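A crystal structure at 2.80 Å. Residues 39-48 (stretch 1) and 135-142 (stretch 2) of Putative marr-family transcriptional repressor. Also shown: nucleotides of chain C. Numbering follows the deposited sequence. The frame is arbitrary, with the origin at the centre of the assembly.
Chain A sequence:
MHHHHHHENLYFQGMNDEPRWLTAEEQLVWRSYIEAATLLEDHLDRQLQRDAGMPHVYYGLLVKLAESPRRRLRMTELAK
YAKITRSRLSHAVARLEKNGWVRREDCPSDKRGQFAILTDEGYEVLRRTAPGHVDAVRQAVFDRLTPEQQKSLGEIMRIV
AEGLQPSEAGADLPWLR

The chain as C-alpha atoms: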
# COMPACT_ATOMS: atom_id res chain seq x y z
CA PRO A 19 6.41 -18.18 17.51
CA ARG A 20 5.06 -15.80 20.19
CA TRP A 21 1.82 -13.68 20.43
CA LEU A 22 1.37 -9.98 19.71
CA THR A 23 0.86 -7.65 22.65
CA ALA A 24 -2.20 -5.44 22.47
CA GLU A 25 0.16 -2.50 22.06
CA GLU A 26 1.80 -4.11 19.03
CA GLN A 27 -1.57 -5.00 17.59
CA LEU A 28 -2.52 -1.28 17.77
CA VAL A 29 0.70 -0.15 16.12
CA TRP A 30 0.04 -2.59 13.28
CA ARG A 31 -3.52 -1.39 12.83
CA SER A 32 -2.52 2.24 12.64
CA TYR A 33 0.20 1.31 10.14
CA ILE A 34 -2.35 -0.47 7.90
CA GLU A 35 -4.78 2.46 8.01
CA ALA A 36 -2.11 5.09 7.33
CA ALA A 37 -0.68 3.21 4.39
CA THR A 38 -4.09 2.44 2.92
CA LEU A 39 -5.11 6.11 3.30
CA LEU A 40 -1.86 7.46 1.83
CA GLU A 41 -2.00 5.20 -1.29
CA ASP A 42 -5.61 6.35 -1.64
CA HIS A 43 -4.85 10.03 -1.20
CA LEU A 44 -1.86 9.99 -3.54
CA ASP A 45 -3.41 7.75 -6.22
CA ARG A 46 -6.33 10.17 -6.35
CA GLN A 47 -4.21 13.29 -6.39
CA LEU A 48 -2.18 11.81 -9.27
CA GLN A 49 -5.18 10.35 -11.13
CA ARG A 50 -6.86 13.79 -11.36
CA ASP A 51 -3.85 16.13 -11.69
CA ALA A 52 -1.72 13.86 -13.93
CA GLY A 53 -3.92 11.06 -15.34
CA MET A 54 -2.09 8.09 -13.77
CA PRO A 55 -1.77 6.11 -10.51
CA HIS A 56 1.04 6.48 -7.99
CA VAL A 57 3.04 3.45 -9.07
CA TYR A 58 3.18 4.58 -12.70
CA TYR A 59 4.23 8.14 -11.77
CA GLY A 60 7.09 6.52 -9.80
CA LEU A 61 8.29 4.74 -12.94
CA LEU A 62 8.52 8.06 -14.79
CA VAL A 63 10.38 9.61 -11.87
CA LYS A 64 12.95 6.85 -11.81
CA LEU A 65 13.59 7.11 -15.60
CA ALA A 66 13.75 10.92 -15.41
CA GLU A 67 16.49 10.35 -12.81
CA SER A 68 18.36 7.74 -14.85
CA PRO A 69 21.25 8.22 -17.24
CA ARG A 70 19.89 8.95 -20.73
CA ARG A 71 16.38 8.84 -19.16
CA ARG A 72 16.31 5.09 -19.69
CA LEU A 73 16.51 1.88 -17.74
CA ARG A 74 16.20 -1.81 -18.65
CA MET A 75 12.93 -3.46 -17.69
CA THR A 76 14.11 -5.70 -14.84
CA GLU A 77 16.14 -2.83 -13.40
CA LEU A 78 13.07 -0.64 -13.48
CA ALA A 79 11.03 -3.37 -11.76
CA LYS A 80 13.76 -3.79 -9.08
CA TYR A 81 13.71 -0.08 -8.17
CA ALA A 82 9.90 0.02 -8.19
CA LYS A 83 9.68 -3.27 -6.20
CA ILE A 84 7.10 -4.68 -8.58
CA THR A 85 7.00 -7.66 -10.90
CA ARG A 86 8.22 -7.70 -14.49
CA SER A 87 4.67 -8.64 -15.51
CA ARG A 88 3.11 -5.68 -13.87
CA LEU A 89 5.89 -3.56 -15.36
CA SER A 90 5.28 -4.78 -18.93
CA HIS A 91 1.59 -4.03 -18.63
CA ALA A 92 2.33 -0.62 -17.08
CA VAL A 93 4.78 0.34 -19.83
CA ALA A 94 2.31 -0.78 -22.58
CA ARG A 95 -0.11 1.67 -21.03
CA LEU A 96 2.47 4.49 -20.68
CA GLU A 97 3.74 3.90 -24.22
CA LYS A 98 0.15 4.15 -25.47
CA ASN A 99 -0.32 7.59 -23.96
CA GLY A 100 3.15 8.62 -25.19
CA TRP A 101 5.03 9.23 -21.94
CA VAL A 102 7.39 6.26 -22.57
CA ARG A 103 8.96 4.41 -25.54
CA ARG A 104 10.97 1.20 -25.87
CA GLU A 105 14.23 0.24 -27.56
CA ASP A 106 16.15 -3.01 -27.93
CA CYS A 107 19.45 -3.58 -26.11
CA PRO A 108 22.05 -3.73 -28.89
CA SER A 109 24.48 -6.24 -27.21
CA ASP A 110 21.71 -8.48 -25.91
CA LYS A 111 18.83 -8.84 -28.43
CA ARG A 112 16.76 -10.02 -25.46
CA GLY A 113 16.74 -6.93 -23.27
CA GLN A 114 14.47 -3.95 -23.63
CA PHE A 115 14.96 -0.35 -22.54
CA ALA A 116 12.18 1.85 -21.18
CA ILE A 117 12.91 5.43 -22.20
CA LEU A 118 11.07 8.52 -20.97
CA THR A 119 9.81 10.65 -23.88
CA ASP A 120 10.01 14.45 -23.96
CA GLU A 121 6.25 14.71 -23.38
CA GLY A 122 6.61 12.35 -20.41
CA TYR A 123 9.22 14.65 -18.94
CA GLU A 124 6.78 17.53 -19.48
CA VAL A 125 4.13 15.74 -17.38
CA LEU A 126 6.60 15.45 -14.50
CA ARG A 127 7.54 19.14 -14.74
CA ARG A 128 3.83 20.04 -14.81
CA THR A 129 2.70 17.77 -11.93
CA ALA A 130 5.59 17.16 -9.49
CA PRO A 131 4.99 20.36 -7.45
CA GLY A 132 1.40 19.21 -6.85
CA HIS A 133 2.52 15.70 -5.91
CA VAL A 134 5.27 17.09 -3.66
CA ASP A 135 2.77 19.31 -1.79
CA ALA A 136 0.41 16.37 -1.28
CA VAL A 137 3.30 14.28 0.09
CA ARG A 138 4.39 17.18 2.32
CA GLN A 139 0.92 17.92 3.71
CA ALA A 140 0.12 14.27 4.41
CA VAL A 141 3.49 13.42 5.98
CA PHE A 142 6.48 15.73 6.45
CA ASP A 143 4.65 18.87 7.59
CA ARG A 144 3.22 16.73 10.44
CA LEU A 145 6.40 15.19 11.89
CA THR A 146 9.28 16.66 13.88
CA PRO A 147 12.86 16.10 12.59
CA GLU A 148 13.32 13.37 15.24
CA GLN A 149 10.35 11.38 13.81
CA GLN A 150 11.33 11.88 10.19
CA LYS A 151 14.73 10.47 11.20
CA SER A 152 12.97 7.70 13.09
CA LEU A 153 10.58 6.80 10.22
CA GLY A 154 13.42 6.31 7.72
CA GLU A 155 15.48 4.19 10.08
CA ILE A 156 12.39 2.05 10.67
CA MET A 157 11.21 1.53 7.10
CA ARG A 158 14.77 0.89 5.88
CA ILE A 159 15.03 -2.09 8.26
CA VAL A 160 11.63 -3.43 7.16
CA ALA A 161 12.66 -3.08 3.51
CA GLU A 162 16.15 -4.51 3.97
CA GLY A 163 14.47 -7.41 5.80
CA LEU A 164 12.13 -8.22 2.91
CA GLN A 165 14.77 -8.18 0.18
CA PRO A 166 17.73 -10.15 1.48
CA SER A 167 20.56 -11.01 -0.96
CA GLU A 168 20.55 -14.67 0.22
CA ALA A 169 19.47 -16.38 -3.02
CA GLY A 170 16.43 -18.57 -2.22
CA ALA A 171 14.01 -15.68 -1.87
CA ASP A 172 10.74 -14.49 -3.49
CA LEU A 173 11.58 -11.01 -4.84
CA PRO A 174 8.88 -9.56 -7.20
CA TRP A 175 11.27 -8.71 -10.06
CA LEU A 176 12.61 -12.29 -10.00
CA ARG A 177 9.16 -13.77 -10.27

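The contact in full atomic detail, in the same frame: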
# COMPACT_ATOMS: atom_id res chain seq x y z
N LEU A 39 -4.60 4.75 3.52
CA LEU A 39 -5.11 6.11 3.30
C LEU A 39 -4.16 6.93 2.44
O LEU A 39 -4.60 7.71 1.61
CB LEU A 39 -5.36 6.86 4.62
CG LEU A 39 -6.55 6.43 5.48
CD1 LEU A 39 -6.39 7.00 6.87
CD2 LEU A 39 -7.88 6.86 4.89
N LEU A 40 -2.85 6.80 2.68
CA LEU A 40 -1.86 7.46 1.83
C LEU A 40 -1.96 7.01 0.36
O LEU A 40 -2.08 7.85 -0.53
CB LEU A 40 -0.44 7.21 2.33
CG LEU A 40 0.26 8.38 2.99
CD1 LEU A 40 1.65 7.96 3.43
CD2 LEU A 40 0.33 9.61 2.08
N GLU A 41 -1.91 5.70 0.10
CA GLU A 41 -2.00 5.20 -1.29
C GLU A 41 -3.28 5.75 -1.91
O GLU A 41 -3.28 6.11 -3.06
CB GLU A 41 -1.96 3.68 -1.44
N ASP A 42 -4.35 5.83 -1.13
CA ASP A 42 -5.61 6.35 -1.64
C ASP A 42 -5.51 7.83 -1.98
O ASP A 42 -5.94 8.28 -3.04
CB ASP A 42 -6.72 6.12 -0.62
CG ASP A 42 -8.05 6.61 -1.09
OD1 ASP A 42 -8.37 7.79 -0.87
OD2 ASP A 42 -8.80 5.83 -1.69
N HIS A 43 -4.94 8.59 -1.05
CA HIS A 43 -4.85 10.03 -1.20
C HIS A 43 -3.96 10.39 -2.38
O HIS A 43 -4.31 11.26 -3.20
CB HIS A 43 -4.33 10.65 0.09
CG HIS A 43 -4.18 12.13 0.02
ND1 HIS A 43 -5.19 12.97 -0.39
CD2 HIS A 43 -3.11 12.93 0.28
CE1 HIS A 43 -4.77 14.22 -0.36
NE2 HIS A 43 -3.50 14.22 0.04
N LEU A 44 -2.84 9.68 -2.51
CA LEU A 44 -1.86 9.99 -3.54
C LEU A 44 -2.30 9.50 -4.91
O LEU A 44 -2.21 10.24 -5.89
CB LEU A 44 -0.49 9.43 -3.17
CG LEU A 44 0.06 10.00 -1.86
CD1 LEU A 44 1.51 9.57 -1.65
CD2 LEU A 44 -0.06 11.51 -1.82
N ASP A 45 -2.79 8.26 -4.99
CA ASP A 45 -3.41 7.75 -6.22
C ASP A 45 -4.43 8.74 -6.75
O ASP A 45 -4.47 8.99 -7.94
CB ASP A 45 -4.13 6.43 -5.99
CG ASP A 45 -3.22 5.21 -6.12
OD1 ASP A 45 -2.03 5.34 -6.48
OD2 ASP A 45 -3.74 4.09 -5.85
N ARG A 46 -5.28 9.27 -5.89
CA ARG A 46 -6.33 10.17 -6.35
C ARG A 46 -5.78 11.50 -6.83
O ARG A 46 -6.21 12.04 -7.83
CB ARG A 46 -7.36 10.42 -5.24
CG ARG A 46 -8.25 9.22 -4.98
CD ARG A 46 -9.64 9.65 -4.56
NE ARG A 46 -10.57 9.40 -5.66
CZ ARG A 46 -11.77 9.93 -5.75
NH1 ARG A 46 -12.21 10.76 -4.81
NH2 ARG A 46 -12.54 9.64 -6.79
N GLN A 47 -4.87 12.06 -6.04
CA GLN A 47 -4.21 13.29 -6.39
C GLN A 47 -3.55 13.14 -7.77
O GLN A 47 -3.68 14.02 -8.63
CB GLN A 47 -3.18 13.64 -5.31
CG GLN A 47 -2.46 14.96 -5.52
CD GLN A 47 -1.15 14.79 -6.24
OE1 GLN A 47 -0.36 13.91 -5.89
NE2 GLN A 47 -0.91 15.61 -7.26
N LEU A 48 -2.87 12.02 -8.00
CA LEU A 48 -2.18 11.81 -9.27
C LEU A 48 -3.11 11.40 -10.40
O LEU A 48 -2.85 11.72 -11.54
CB LEU A 48 -1.07 10.79 -9.11
CG LEU A 48 0.12 11.39 -8.37
CD1 LEU A 48 0.99 10.31 -7.76
CD2 LEU A 48 0.93 12.28 -9.30
N ASP A 135 3.67 18.73 -2.80
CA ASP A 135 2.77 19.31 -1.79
C ASP A 135 2.00 18.22 -1.07
O ASP A 135 2.06 18.11 0.15
CB ASP A 135 1.74 20.27 -2.42
CG ASP A 135 2.19 21.75 -2.43
OD1 ASP A 135 3.17 22.18 -1.75
OD2 ASP A 135 1.48 22.50 -3.15
N ALA A 136 1.25 17.43 -1.84
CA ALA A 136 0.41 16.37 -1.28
C ALA A 136 1.19 15.43 -0.35
O ALA A 136 0.69 15.03 0.70
CB ALA A 136 -0.26 15.58 -2.40
N VAL A 137 2.42 15.10 -0.74
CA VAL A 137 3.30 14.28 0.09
C VAL A 137 3.82 15.04 1.32
O VAL A 137 4.04 14.45 2.37
CB VAL A 137 4.47 13.71 -0.73
CG1 VAL A 137 5.51 13.05 0.17
CG2 VAL A 137 3.95 12.71 -1.75
N ARG A 138 4.04 16.34 1.17
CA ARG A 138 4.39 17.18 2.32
C ARG A 138 3.24 17.21 3.32
O ARG A 138 3.42 16.86 4.48
CB ARG A 138 4.71 18.62 1.89
CG ARG A 138 6.16 18.83 1.43
CD ARG A 138 6.77 20.23 1.57
NE ARG A 138 8.21 20.16 1.26
CZ ARG A 138 9.15 19.64 2.07
NH1 ARG A 138 8.83 19.13 3.26
NH2 ARG A 138 10.42 19.62 1.69
N GLN A 139 2.07 17.64 2.85
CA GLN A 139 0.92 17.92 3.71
C GLN A 139 0.48 16.67 4.45
O GLN A 139 0.12 16.74 5.61
CB GLN A 139 -0.26 18.49 2.92
N ALA A 140 0.52 15.53 3.79
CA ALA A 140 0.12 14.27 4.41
C ALA A 140 1.14 13.74 5.41
O ALA A 140 0.77 13.09 6.38
CB ALA A 140 -0.10 13.23 3.34
N VAL A 141 2.42 14.03 5.19
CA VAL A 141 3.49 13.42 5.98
C VAL A 141 4.43 14.44 6.64
O VAL A 141 4.33 14.68 7.84
CB VAL A 141 4.31 12.45 5.12
CG1 VAL A 141 5.44 11.84 5.94
CG2 VAL A 141 3.40 11.36 4.58
N PHE A 142 5.33 15.05 5.86
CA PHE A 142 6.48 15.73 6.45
C PHE A 142 6.13 16.97 7.27
O PHE A 142 6.74 17.22 8.31
CB PHE A 142 7.52 16.05 5.37
CG PHE A 142 8.16 14.83 4.77
CD1 PHE A 142 9.20 14.19 5.43
CD2 PHE A 142 7.70 14.30 3.57
CE1 PHE A 142 9.77 13.04 4.90
CE2 PHE A 142 8.28 13.17 3.03
CZ PHE A 142 9.32 12.53 3.70
P DC C 15 -10.60 6.74 -8.69
OP1 DC C 15 -9.48 7.66 -9.04
OP2 DC C 15 -11.13 6.73 -7.31
O5' DC C 15 -11.85 6.97 -9.66
C5' DC C 15 -11.72 6.76 -11.08
C4' DC C 15 -13.10 6.67 -11.70
O4' DC C 15 -13.68 5.38 -11.38
C3' DC C 15 -14.09 7.71 -11.19
O3' DC C 15 -14.40 8.63 -12.24
C2' DC C 15 -15.31 6.91 -10.76
C1' DC C 15 -15.07 5.53 -11.33
N1 DC C 15 -15.59 4.44 -10.51
C2 DC C 15 -16.41 3.47 -11.10
O2 DC C 15 -16.69 3.58 -12.30
N3 DC C 15 -16.89 2.47 -10.34
C4 DC C 15 -16.56 2.38 -9.05
N4 DC C 15 -17.05 1.36 -8.35
C5 DC C 15 -15.72 3.35 -8.42
C6 DC C 15 -15.26 4.35 -9.18

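Two helical segments, at least 89 residues apart in sequence wherever they touch, run nearly antiparallel at 161°. Their axes come no closer than 10.5 Å, so side chains must bridge the gap, and the rule is small methyls set among larger side chains. The alanine methyls are the bumps: Ala 136 CB sits in a hollow walled by His 43, Leu 44 and Gln 47, and Ala 140 CB in one between Leu 40 and His 43. The register pairs Leu 40 with Ala 140 and Leu 44 with Ala 136, one helical turn apart on each side.

Each leucine leaves its helix sideways, then brings its end against an alanine and the valine next to it. Leu 40 sets CD2 3.9 Å from CB of Ala 140 and CD1 4.0 Å from CG2 of Val 141. Leu 44 repeats the motif, with CD2 4.1 Å from CB of Ala 136 and CD1 4.0 Å from CG2 of Val 137. In both leucines CD2 lies near both partners.

Both alanine methyls also meet the His 43 ring obliquely: NE2 of His 43 lies 4.3 Å from CB of Ala 136, and CD2 of His 43 is equally far from CB of Ala 140. Gln 47 adds its aliphatic part, CG resting 3.9 Å from the Ala 136 CB. No hydrogen bond crosses; packing alone joins these stretches, burying 271 Å² in total.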